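Local structure of protocatechuate decarboxylase (Klebsiella pneumoniae, 5O3M) at residues D46-P51 against F80-G85; Q138-L143 against V329-N334; T227-L232 against A279-V284. The protein removes the carboxylate of 3,4-dihydroxybenzoate (protocatechuate), yielding catechol, as a UbiD-family enzyme that depends on prenylated flavin, here crystallised in its apo form. All blocks are in the same frame, centred on the assembly; numbering follows the deposited sequence.

From the N terminus, interaction 1 comes first: it closes the loop between 46-51 and 80-85, a passage that includes helix 54-62 and strand 77-80, and it is complete before the others begin. Interaction 2 then opens at 138-143 and closes about 185 residues later at 329-334, joining strand 140-143 to strand 323-331. Interaction 3, between 227-232 and 279-284, is nested inside that long loop and pairs strand 224-230 with strand 283-289. Interactions 2 and 3 touch, because strands 283-289 and 323-331 are neighbours in one antiparallel sheet. Interaction 1 stands apart in the N-terminal family region, its nearest atoms about 8 Å from interaction 2.

Interaction 1: residues D46-P51 against F80-G85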
# COMPACT_ATOMS: atom_id res chain seq x y z
N ASP A 46 -17.11 -38.03 -42.05
CA ASP A 46 -18.36 -38.72 -42.34
C ASP A 46 -18.79 -39.62 -41.20
O ASP A 46 -19.80 -40.33 -41.32
CB ASP A 46 -18.24 -39.55 -43.63
CG ASP A 46 -18.07 -38.68 -44.87
OD1 ASP A 46 -18.65 -37.58 -44.92
OD2 ASP A 46 -17.34 -39.08 -45.80
N HIS A 47 -18.04 -39.62 -40.09
CA HIS A 47 -18.42 -40.38 -38.91
C HIS A 47 -19.64 -39.75 -38.25
O HIS A 47 -19.70 -38.52 -38.10
CB HIS A 47 -17.26 -40.43 -37.92
CG HIS A 47 -17.37 -41.50 -36.88
ND1 HIS A 47 -17.90 -41.26 -35.62
CD2 HIS A 47 -16.97 -42.79 -36.88
CE1 HIS A 47 -17.84 -42.37 -34.91
NE2 HIS A 47 -17.29 -43.32 -35.65
N PRO A 48 -20.64 -40.54 -37.85
CA PRO A 48 -21.88 -39.97 -37.33
C PRO A 48 -21.66 -39.22 -36.02
O PRO A 48 -20.94 -39.68 -35.13
CB PRO A 48 -22.79 -41.19 -37.13
CG PRO A 48 -22.23 -42.23 -38.07
CD PRO A 48 -20.73 -42.00 -38.02
N VAL A 49 -22.27 -38.05 -35.93
CA VAL A 49 -22.13 -37.19 -34.76
C VAL A 49 -23.51 -36.73 -34.30
O VAL A 49 -24.37 -36.38 -35.12
CB VAL A 49 -21.25 -35.96 -35.05
CG1 VAL A 49 -22.02 -34.94 -35.86
CG2 VAL A 49 -20.75 -35.36 -33.73
N ASP A 50 -23.71 -36.75 -32.98
CA ASP A 50 -24.88 -36.15 -32.36
C ASP A 50 -24.66 -34.65 -32.20
O ASP A 50 -23.68 -34.25 -31.55
CB ASP A 50 -25.11 -36.79 -30.99
CG ASP A 50 -26.50 -36.54 -30.44
OD1 ASP A 50 -27.17 -35.58 -30.88
OD2 ASP A 50 -26.91 -37.30 -29.55
N PRO A 51 -25.51 -33.79 -32.78
CA PRO A 51 -25.29 -32.35 -32.59
C PRO A 51 -25.52 -31.91 -31.14
O PRO A 51 -25.05 -30.83 -30.75
CB PRO A 51 -26.31 -31.70 -33.54
CG PRO A 51 -27.42 -32.71 -33.65
CD PRO A 51 -26.78 -34.09 -33.48
N PHE A 80 -18.77 -31.47 -40.27
CA PHE A 80 -19.43 -32.72 -39.89
C PHE A 80 -20.50 -33.04 -40.92
O PHE A 80 -21.54 -32.37 -40.98
CB PHE A 80 -20.01 -32.61 -38.48
CG PHE A 80 -18.98 -32.51 -37.39
CD1 PHE A 80 -18.41 -31.28 -37.07
CD2 PHE A 80 -18.55 -33.64 -36.71
CE1 PHE A 80 -17.44 -31.18 -36.05
CE2 PHE A 80 -17.57 -33.54 -35.70
CZ PHE A 80 -17.02 -32.31 -35.38
N ASN A 81 -20.26 -34.07 -41.74
CA ASN A 81 -21.17 -34.40 -42.83
C ASN A 81 -22.31 -35.31 -42.42
O ASN A 81 -23.34 -35.34 -43.11
CB ASN A 81 -20.41 -35.10 -43.97
CG ASN A 81 -19.55 -34.15 -44.76
OD1 ASN A 81 -19.87 -32.97 -44.92
ND2 ASN A 81 -18.43 -34.67 -45.28
N ASN A 82 -22.16 -36.07 -41.35
CA ASN A 82 -23.10 -37.12 -40.98
C ASN A 82 -23.66 -36.75 -39.61
O ASN A 82 -23.00 -36.94 -38.59
CB ASN A 82 -22.41 -38.48 -40.98
CG ASN A 82 -23.36 -39.65 -40.75
OD1 ASN A 82 -24.53 -39.47 -40.41
ND2 ASN A 82 -22.83 -40.85 -40.90
N ILE A 83 -24.88 -36.22 -39.60
CA ILE A 83 -25.51 -35.64 -38.42
C ILE A 83 -26.66 -36.54 -38.01
O ILE A 83 -27.67 -36.63 -38.72
CB ILE A 83 -26.01 -34.22 -38.70
CG1 ILE A 83 -24.94 -33.38 -39.42
CG2 ILE A 83 -26.50 -33.56 -37.40
CD1 ILE A 83 -23.69 -33.06 -38.58
N LYS A 84 -26.54 -37.18 -36.85
CA LYS A 84 -27.60 -38.07 -36.38
C LYS A 84 -28.92 -37.31 -36.27
O LYS A 84 -28.99 -36.24 -35.67
CB LYS A 84 -27.24 -38.68 -35.03
CG LYS A 84 -25.97 -39.51 -35.02
CD LYS A 84 -25.91 -40.39 -33.78
CE LYS A 84 -24.53 -40.95 -33.56
NZ LYS A 84 -24.56 -41.98 -32.49
N GLY A 85 -29.96 -37.88 -36.88
CA GLY A 85 -31.29 -37.30 -36.89
C GLY A 85 -31.52 -36.26 -37.96
O GLY A 85 -32.66 -35.77 -38.08
O HOH W 1 -20.54 -36.02 -39.17
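Val49 and Ile83 form a single parallel bridge between two loops in the N-terminal family region, just beyond the ends of the parallel strands 42-45 and 77-80. Val49 is held through both its N-H and its carbonyl: its N donates to Asn82 O at 3.0 Å, and its O accepts from Lys84 N at 2.9 Å, in a fairly straight bond (165° at the hydrogen). Pro48 suits the place before it, since no bond across the contact is made by its nitrogen; its CA-H points at Asn82 O instead.

Two asparagines work nearer the strand ends. Asn82 has CG anti to its backbone N (chi1 -174°), which carries the amide across to the other loop, where ND2 donates to Asp46 O at 3.1 Å. Pro48 CG rests against the same ND2, 3.2 Å away. Asn81 ND2 reaches the syn side of Asp46 OD1 at 2.9 Å, with amide and carboxylate planes 31° apart, and this nitrogen also bonds Glu44. A water accepts the N-H of Asn82 and lies beside His47 O.

Apolar branches gather on the buried side. Val49 CG1 approaches Phe80 CD2 obliquely at 3.8 Å and Ile83 CD1 at 3.7 Å, the valine and isoleucine lying alongside each other. Leu55 of helix 54-62 and Ile91 of strand 91-93 extend this layer, while Phe506 of a second subunit packs on Val49 and meets the His47 ring edge-to-face. Lys84, extended, lays its CG over Val49 O and its CE against Pro48 CB.

The chemistry divides: Val49, Ile83 and the Phe80 ring pack inside, and the amides of Asn81 and Asn82 bind Asp46 at the partly exposed end. An asparagine suits position 81 because its two N-H groups can serve two carboxylates, probably easing the repulsion between Asp46 and Glu44.

Interaction 2: residues Q138-L143 against V329-N334; sequences QEQIFL and VTMRNN
Gln140 with Met331 and Phe142 with Val329 are hydrogen-bonded antiparallel pairs, and the non-hydrogen-bonded pair Ile141-Thr330 lies between them. Gln140, Met331, Phe142 and Val329 share one face of the sheet. In the methionine CG lies between the backbone N and the carbonyl carbon (chi1 60°), and the extended chi2 carries SD to 3.9 Å from Phe142 CE2, an oblique Met-aromatic contact; the bend at chi3 turns CE toward that atom. Val329 O lies at the edge of the same ring, near its plane.

Gln140 is long enough to follow the partner chain past the strand end: its chain is extended, and NE2 donates to Arg332 O at 2.9 Å, from above the carbonyl plane. Glu139 reaches from the loop before the strand, and its OE1 receives Asn333 N at 3.0 Å in an almost linear bond (173°). Its carboxylate is linked to Arg332 through water: one water joins OE1 to NE, while the second, between OE2 and NH2, is held weakly by the arginine, whose NH1 forms a salt bridge with Asp27.

On the other face Thr330 CG2 lies alongside Ile141 CG1, 4.0 Å away, while OG1 bonds Cys137 O and, through water, Gln138 NE2, itself bonded to Gln269 O.

Strand 323-331 is flanked here by 140-143 and 283-289; Met331 packs on Ile283, and Leu154 of helix 151-154 touches Phe142 and Val329.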
# COMPACT_ATOMS: atom_id res chain seq x y z
N GLN A 138 -32.02 -18.67 -51.50
CA GLN A 138 -33.43 -18.98 -51.65
C GLN A 138 -33.66 -20.11 -52.65
O GLN A 138 -34.75 -20.23 -53.20
CB GLN A 138 -34.22 -17.72 -52.04
CG GLN A 138 -34.02 -16.60 -51.01
CD GLN A 138 -34.74 -15.31 -51.32
OE1 GLN A 138 -35.21 -15.09 -52.45
NE2 GLN A 138 -34.85 -14.44 -50.32
N GLU A 139 -32.64 -20.95 -52.86
CA GLU A 139 -32.81 -22.12 -53.73
C GLU A 139 -33.83 -23.09 -53.15
O GLU A 139 -34.52 -23.79 -53.91
CB GLU A 139 -31.45 -22.80 -53.95
CG GLU A 139 -30.58 -22.10 -55.00
CD GLU A 139 -29.10 -22.49 -54.94
OE1 GLU A 139 -28.73 -23.38 -54.14
OE2 GLU A 139 -28.31 -21.90 -55.72
N GLN A 140 -33.94 -23.15 -51.83
CA GLN A 140 -35.00 -23.87 -51.14
C GLN A 140 -35.68 -22.91 -50.17
O GLN A 140 -35.02 -22.11 -49.50
CB GLN A 140 -34.45 -25.07 -50.38
CG GLN A 140 -33.63 -26.03 -51.21
CD GLN A 140 -33.06 -27.15 -50.36
OE1 GLN A 140 -33.76 -28.11 -50.05
NE2 GLN A 140 -31.80 -27.03 -49.97
N ILE A 141 -37.00 -23.01 -50.09
CA ILE A 141 -37.83 -22.14 -49.28
C ILE A 141 -38.74 -23.02 -48.42
O ILE A 141 -39.47 -23.86 -48.95
CB ILE A 141 -38.66 -21.17 -50.15
CG1 ILE A 141 -37.74 -20.18 -50.89
CG2 ILE A 141 -39.67 -20.41 -49.31
CD1 ILE A 141 -38.44 -19.49 -52.06
N PHE A 142 -38.67 -22.84 -47.11
CA PHE A 142 -39.52 -23.58 -46.17
C PHE A 142 -40.41 -22.58 -45.45
O PHE A 142 -40.01 -22.01 -44.44
CB PHE A 142 -38.68 -24.40 -45.19
CG PHE A 142 -37.83 -25.44 -45.86
CD1 PHE A 142 -38.38 -26.66 -46.23
CD2 PHE A 142 -36.51 -25.18 -46.15
CE1 PHE A 142 -37.61 -27.61 -46.88
CE2 PHE A 142 -35.73 -26.12 -46.80
CZ PHE A 142 -36.28 -27.35 -47.16
N LEU A 143 -41.63 -22.39 -45.97
CA LEU A 143 -42.59 -21.52 -45.30
C LEU A 143 -43.09 -22.17 -44.01
O LEU A 143 -43.41 -23.36 -43.98
CB LEU A 143 -43.76 -21.21 -46.23
CG LEU A 143 -43.35 -20.46 -47.49
CD1 LEU A 143 -44.55 -20.18 -48.37
CD2 LEU A 143 -42.65 -19.16 -47.10
N VAL A 329 -37.84 -20.30 -43.53
CA VAL A 329 -36.41 -20.62 -43.60
C VAL A 329 -36.08 -20.87 -45.07
O VAL A 329 -36.70 -21.73 -45.71
CB VAL A 329 -36.03 -21.84 -42.75
CG1 VAL A 329 -34.53 -22.12 -42.90
CG2 VAL A 329 -36.40 -21.63 -41.28
N THR A 330 -35.13 -20.11 -45.60
CA THR A 330 -34.61 -20.37 -46.93
C THR A 330 -33.17 -20.85 -46.79
O THR A 330 -32.49 -20.55 -45.80
CB THR A 330 -34.70 -19.13 -47.83
OG1 THR A 330 -33.66 -18.20 -47.51
CG2 THR A 330 -36.05 -18.44 -47.66
N MET A 331 -32.70 -21.60 -47.78
CA MET A 331 -31.33 -22.08 -47.69
C MET A 331 -30.84 -22.49 -49.07
O MET A 331 -31.62 -22.66 -50.01
CB MET A 331 -31.21 -23.23 -46.69
CG MET A 331 -32.06 -24.45 -47.03
SD MET A 331 -31.95 -25.73 -45.75
CE MET A 331 -32.68 -24.89 -44.35
N ARG A 332 -29.51 -22.63 -49.19
CA ARG A 332 -28.92 -23.17 -50.40
C ARG A 332 -29.16 -24.68 -50.49
O ARG A 332 -29.44 -25.37 -49.50
CB ARG A 332 -27.41 -22.91 -50.44
CG ARG A 332 -27.01 -21.45 -50.43
CD ARG A 332 -25.52 -21.29 -50.60
NE ARG A 332 -25.06 -21.68 -51.92
CZ ARG A 332 -23.98 -21.19 -52.52
NH1 ARG A 332 -23.25 -20.26 -51.92
NH2 ARG A 332 -23.65 -21.60 -53.74
N ASN A 333 -29.05 -25.19 -51.71
CA ASN A 333 -28.97 -26.63 -51.87
C ASN A 333 -27.76 -27.15 -51.09
O ASN A 333 -26.72 -26.48 -51.02
CB ASN A 333 -28.87 -26.98 -53.35
CG ASN A 333 -30.17 -26.67 -54.11
OD1 ASN A 333 -30.15 -26.08 -55.19
ND2 ASN A 333 -31.30 -27.08 -53.53
N ASN A 334 -27.91 -28.32 -50.46
CA ASN A 334 -26.86 -28.91 -49.62
C ASN A 334 -26.36 -27.91 -48.58
O ASN A 334 -25.16 -27.79 -48.32
CB ASN A 334 -25.69 -29.41 -50.48
CG ASN A 334 -26.17 -30.11 -51.76
OD1 ASN A 334 -25.87 -29.68 -52.87
ND2 ASN A 334 -26.91 -31.20 -51.59
O HOH W 2 -34.11 -15.32 -47.67
O HOH W 3 -26.38 -23.81 -53.58
O HOH W 4 -25.81 -21.92 -56.28

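Interaction 3: residues T227-L232 against A279-V284; sequences TINMGL and ARAEIV
Met230 and Ile283 form a hydrogen-bonded antiparallel pair, with Met230 N donating to Ile283 O at 2.9 Å and Ile283 N returning a bond to Met230 O at 3.0 Å. Beside it, Asn229 and Val284 are a non-hydrogen-bonded pair, where Val284 CA-H points at Ile228 O. Two residues, Glu282 and Ile283, stand across from the single Met230, which makes a classic beta bulge marking the start of strand 283-289. Past the bulge, Glu282 N donates to Gly231 O at 3.1 Å. Gly231 turns with a phi of 89°, a conformation that suits glycine, and its CA passes 3.9 Å from Glu282 CB.

Among the side chains, Met230 bends at chi3 (-69°), bringing CE to 3.7 Å from Ile283 CG2; Phe169 packs against the methionine too. Leu232 CD2 meets Ala281 CB at 3.7 Å, where the small alanine lets the two chains run close. The Asn229 and Val284 side chains run alongside each other from the same face, with Asn229 OD1 3.5 Å from Val284 CG2. That oxygen accepts from Ile278 N, and ND2 serves both Leu173 O and Thr227 OG1, so the amide is fixed in its rotation. Glu282 curls at chi2 (-67°), its CG passing over Gly231 O and its carboxylate reaching away to a salt bridge with Arg29 and a bond from Ile336 N. A water lies against both Gly231 O and Arg280 O.

Nearly everything here is buried, and the polar groups are therefore matched with care. The asparagine amide links its own strand to strands 168-177 and 276-278, the glutamate is met by a cation and a peptide N-H, and the side chains that meet across the pair, Met230 with Ile283 and Leu232 with Ala281, are apolar, the chemistry of a sheet interior.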
# COMPACT_ATOMS: atom_id res chain seq x y z
N THR A 227 -34.18 -10.74 -40.41
CA THR A 227 -33.60 -11.95 -40.98
C THR A 227 -32.34 -12.31 -40.22
O THR A 227 -31.59 -11.42 -39.78
CB THR A 227 -33.28 -11.82 -42.49
OG1 THR A 227 -32.37 -10.72 -42.71
CG2 THR A 227 -34.55 -11.63 -43.33
N ILE A 228 -32.12 -13.61 -40.05
CA ILE A 228 -30.96 -14.15 -39.37
C ILE A 228 -30.19 -14.95 -40.41
O ILE A 228 -30.65 -16.00 -40.85
CB ILE A 228 -31.35 -15.05 -38.18
CG1 ILE A 228 -32.37 -14.34 -37.26
CG2 ILE A 228 -30.11 -15.54 -37.47
CD1 ILE A 228 -31.81 -13.13 -36.50
N ASN A 229 -29.01 -14.46 -40.78
CA ASN A 229 -28.23 -15.03 -41.87
C ASN A 229 -27.03 -15.81 -41.31
O ASN A 229 -26.25 -15.27 -40.52
CB ASN A 229 -27.76 -13.93 -42.82
CG ASN A 229 -28.92 -13.11 -43.39
OD1 ASN A 229 -29.36 -13.35 -44.51
ND2 ASN A 229 -29.41 -12.15 -42.62
N MET A 230 -26.88 -17.06 -41.73
CA MET A 230 -25.85 -17.94 -41.20
C MET A 230 -25.14 -18.67 -42.33
O MET A 230 -25.78 -19.08 -43.30
CB MET A 230 -26.45 -18.96 -40.24
CG MET A 230 -27.33 -18.32 -39.18
SD MET A 230 -27.96 -19.55 -38.02
CE MET A 230 -29.09 -20.44 -39.09
N GLY A 231 -23.83 -18.85 -42.20
CA GLY A 231 -23.03 -19.50 -43.22
C GLY A 231 -22.52 -18.48 -44.22
O GLY A 231 -23.05 -18.37 -45.33
N LEU A 232 -21.50 -17.71 -43.84
CA LEU A 232 -21.12 -16.51 -44.56
C LEU A 232 -19.62 -16.51 -44.83
O LEU A 232 -18.84 -17.17 -44.15
CB LEU A 232 -21.50 -15.24 -43.78
CG LEU A 232 -22.90 -15.23 -43.16
CD1 LEU A 232 -23.12 -14.01 -42.25
CD2 LEU A 232 -23.95 -15.27 -44.25
N ALA A 279 -27.73 -12.60 -49.78
CA ALA A 279 -28.14 -13.39 -50.94
C ALA A 279 -27.35 -14.70 -51.07
O ALA A 279 -27.90 -15.71 -51.53
CB ALA A 279 -27.99 -12.56 -52.22
N ARG A 280 -26.08 -14.70 -50.67
CA ARG A 280 -25.24 -15.88 -50.80
C ARG A 280 -25.08 -16.65 -49.49
O ARG A 280 -24.21 -17.51 -49.38
CB ARG A 280 -23.88 -15.49 -51.38
CG ARG A 280 -24.00 -14.85 -52.75
CD ARG A 280 -22.72 -14.97 -53.54
NE ARG A 280 -22.48 -16.34 -53.97
CZ ARG A 280 -22.98 -16.88 -55.08
NH1 ARG A 280 -23.76 -16.15 -55.90
NH2 ARG A 280 -22.71 -18.14 -55.40
N ALA A 281 -25.94 -16.38 -48.51
CA ALA A 281 -25.90 -17.08 -47.24
C ALA A 281 -26.29 -18.55 -47.41
O ALA A 281 -27.12 -18.90 -48.25
CB ALA A 281 -26.82 -16.40 -46.22
N GLU A 282 -25.71 -19.40 -46.56
CA GLU A 282 -26.09 -20.81 -46.55
C GLU A 282 -27.54 -20.97 -46.10
O GLU A 282 -28.33 -21.65 -46.76
CB GLU A 282 -25.16 -21.61 -45.65
CG GLU A 282 -23.74 -21.83 -46.20
CD GLU A 282 -23.70 -22.73 -47.44
OE1 GLU A 282 -24.52 -23.68 -47.55
OE2 GLU A 282 -22.83 -22.48 -48.31
N ILE A 283 -27.90 -20.35 -44.97
CA ILE A 283 -29.19 -20.52 -44.32
C ILE A 283 -29.71 -19.15 -43.91
O ILE A 283 -28.95 -18.33 -43.38
CB ILE A 283 -29.08 -21.46 -43.10
CG1 ILE A 283 -28.58 -22.85 -43.51
CG2 ILE A 283 -30.42 -21.56 -42.34
CD1 ILE A 283 -28.50 -23.83 -42.39
N VAL A 284 -31.01 -18.91 -44.12
CA VAL A 284 -31.66 -17.66 -43.70
C VAL A 284 -32.92 -18.00 -42.91
O VAL A 284 -33.83 -18.65 -43.45
CB VAL A 284 -32.00 -16.75 -44.88
CG1 VAL A 284 -32.77 -15.52 -44.40
CG2 VAL A 284 -30.73 -16.34 -45.62
O HOH W 5 -22.27 -17.78 -47.86